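LPS-assembly lipoprotein (Caulobacter crescentus, PDB 4KWY) probably takes part, as an LptE-family lipoprotein, in the assembly of lipopolysaccharide at the outer membrane. Local coordinates at residues 92-97 / 120-125. Sequence-based numbering, arbitrary orientation.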
loop_
_atom_site.group_PDB
_atom_site.type_symbol
_atom_site.label_atom_id
_atom_site.label_comp_id
_atom_site.label_asym_id
_atom_site.label_seq_id
_atom_site.Cartn_x
_atom_site.Cartn_y
_atom_site.Cartn_z
ATOM N N THR A 92 -0.148 -2.154 8.728
ATOM C CA THR A 92 -1.166 -1.208 8.233
ATOM C C THR A 92 -2.429 -2.019 7.943
ATOM O O THR A 92 -2.374 -3.048 7.284
ATOM C CB THR A 92 -0.601 -0.439 6.989
ATOM O OG1 THR A 92 0.654 0.137 7.336
ATOM C CG2 THR A 92 -1.522 0.653 6.465
ATOM N N ASP A 93 -3.544 -1.569 8.457
ATOM C CA ASP A 93 -4.842 -2.201 8.250
ATOM C C ASP A 93 -5.806 -1.154 7.767
ATOM O O ASP A 93 -6.081 -0.203 8.486
ATOM C CB ASP A 93 -5.355 -2.844 9.545
ATOM C CG ASP A 93 -5.359 -4.355 9.521
ATOM O OD1 ASP A 93 -6.276 -4.933 8.903
ATOM O OD2 ASP A 93 -4.492 -4.958 10.190
ATOM N N VAL A 94 -6.296 -1.307 6.536
ATOM C CA VAL A 94 -7.228 -0.361 5.926
ATOM C C VAL A 94 -8.531 -1.091 5.538
ATOM O O VAL A 94 -8.476 -2.206 5.005
ATOM C CB VAL A 94 -6.563 0.325 4.700
ATOM C CG1 VAL A 94 -7.577 1.163 3.921
ATOM C CG2 VAL A 94 -5.392 1.198 5.135
ATOM N N SER A 95 -9.679 -0.438 5.751
ATOM C CA SER A 95 -10.992 -0.968 5.352
ATOM C C SER A 95 -11.723 0.009 4.476
ATOM O O SER A 95 -11.695 1.198 4.742
ATOM C CB SER A 95 -11.854 -1.285 6.566
ATOM O OG SER A 95 -11.451 -2.549 7.055
ATOM N N VAL A 96 -12.354 -0.497 3.414
ATOM C CA VAL A 96 -13.186 0.268 2.496
ATOM C C VAL A 96 -14.493 -0.496 2.269
ATOM O O VAL A 96 -14.572 -1.716 2.496
ATOM C CB VAL A 96 -12.495 0.608 1.144
ATOM C CG1 VAL A 96 -11.252 1.443 1.344
ATOM C CG2 VAL A 96 -12.187 -0.639 0.323
ATOM N N THR A 97 -15.517 0.232 1.827
ATOM C CA THR A 97 -16.780 -0.319 1.397
ATOM C C THR A 97 -16.956 0.052 -0.076
ATOM O O THR A 97 -16.355 1.021 -0.559
ATOM C CB THR A 97 -17.970 0.117 2.257
ATOM O OG1 THR A 97 -18.164 1.515 2.136
ATOM C CG2 THR A 97 -17.869 -0.335 3.720
ATOM N N ALA A 120 -4.619 2.920 -1.982
ATOM C CA ALA A 120 -4.298 4.352 -1.932
ATOM C C ALA A 120 -4.205 4.830 -0.485
ATOM O O ALA A 120 -3.226 5.471 -0.143
ATOM C CB ALA A 120 -5.337 5.151 -2.704
ATOM N N GLU A 121 -5.160 4.447 0.373
ATOM C CA GLU A 121 -5.151 4.797 1.807
ATOM C C GLU A 121 -4.032 4.076 2.557
ATOM O O GLU A 121 -3.416 4.697 3.418
ATOM C CB GLU A 121 -6.510 4.516 2.477
ATOM C CG GLU A 121 -6.644 4.973 3.941
ATOM C CD GLU A 121 -6.240 6.379 4.374
ATOM O OE1 GLU A 121 -6.201 7.301 3.525
ATOM O OE2 GLU A 121 -6.000 6.562 5.591
ATOM N N ALA A 122 -3.767 2.783 2.247
ATOM C CA ALA A 122 -2.652 2.036 2.839
ATOM C C ALA A 122 -1.336 2.703 2.484
ATOM O O ALA A 122 -0.521 2.908 3.380
ATOM C CB ALA A 122 -2.659 0.593 2.374
ATOM N N ALA A 123 -1.166 3.123 1.194
ATOM C CA ALA A 123 0.024 3.813 0.673
ATOM C C ALA A 123 0.244 5.118 1.388
ATOM O O ALA A 123 1.362 5.391 1.794
ATOM C CB ALA A 123 -0.111 4.057 -0.814
ATOM N N ARG A 124 -0.831 5.891 1.591
ATOM C CA ARG A 124 -0.837 7.170 2.281
ATOM C C ARG A 124 -0.395 7.009 3.748
ATOM O O ARG A 124 0.432 7.785 4.202
ATOM C CB ARG A 124 -2.247 7.784 2.189
ATOM C CG ARG A 124 -2.372 9.191 2.730
ATOM C CD ARG A 124 -3.821 9.618 2.729
ATOM N NE ARG A 124 -4.025 10.942 3.329
ATOM C CZ ARG A 124 -4.680 11.936 2.734
ATOM N NH1 ARG A 124 -5.178 11.775 1.513
ATOM N NH2 ARG A 124 -4.862 13.089 3.362
ATOM N N LYS A 125 -0.918 5.999 4.464
ATOM C CA LYS A 125 -0.577 5.693 5.868
ATOM C C LYS A 125 0.905 5.277 6.034
ATOM O O LYS A 125 1.551 5.723 6.970
ATOM C CB LYS A 125 -1.494 4.583 6.405
ATOM C CG LYS A 125 -2.854 5.073 6.838
ATOM C CD LYS A 125 -3.751 3.922 7.167
ATOM C CE LYS A 125 -4.158 3.924 8.615
ATOM N NZ LYS A 125 -5.197 2.891 8.893
#
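Val94 meets Glu121, Ala122 and Lys125 where helix 104-135 packs on the edge strand 86-99 of the mixed beta-sheet in this LptE-family alpha/beta fold. The two short segments run roughly antiparallel, at 149°, and their axes approach to 8.3 Å. Packing is tightest at Val94, whose two methyls meet different residues. Val94 CG2 lies over the helix backbone, 3.7 Å from Ala122 CA, and also touches Ala122 CB. Val94 CG1, anti to the backbone N (chi1 172°), meets Glu121 CB at 3.8 Å, the two side chains crossing at about a right angle. Thr92 extends this buried patch through its methyl: Thr92 CG2 is 3.9 Å from Lys125 CB, while OG1 is hydrogen-bonded to Trp76 NE1. Ala122, also buried, touches Leu26 of helix 21-34 and Met72 of strand 67-80. The solvent side is formed by partly exposed Glu121 and exposed Lys125, whose side chain slides past Thr92 in the opposite direction. Lys125 CD rests 3.8 Å from Val94 CG2. Asp93 has its CB pointing away from the helix, and its carboxylate forms salt bridges, OD1 with Arg71 and OD2 with Arg91. The ammonium end reaches the strand backbone by one weak hydrogen bond, Lys125 NZ to Asp93 O, at 3.2 Å.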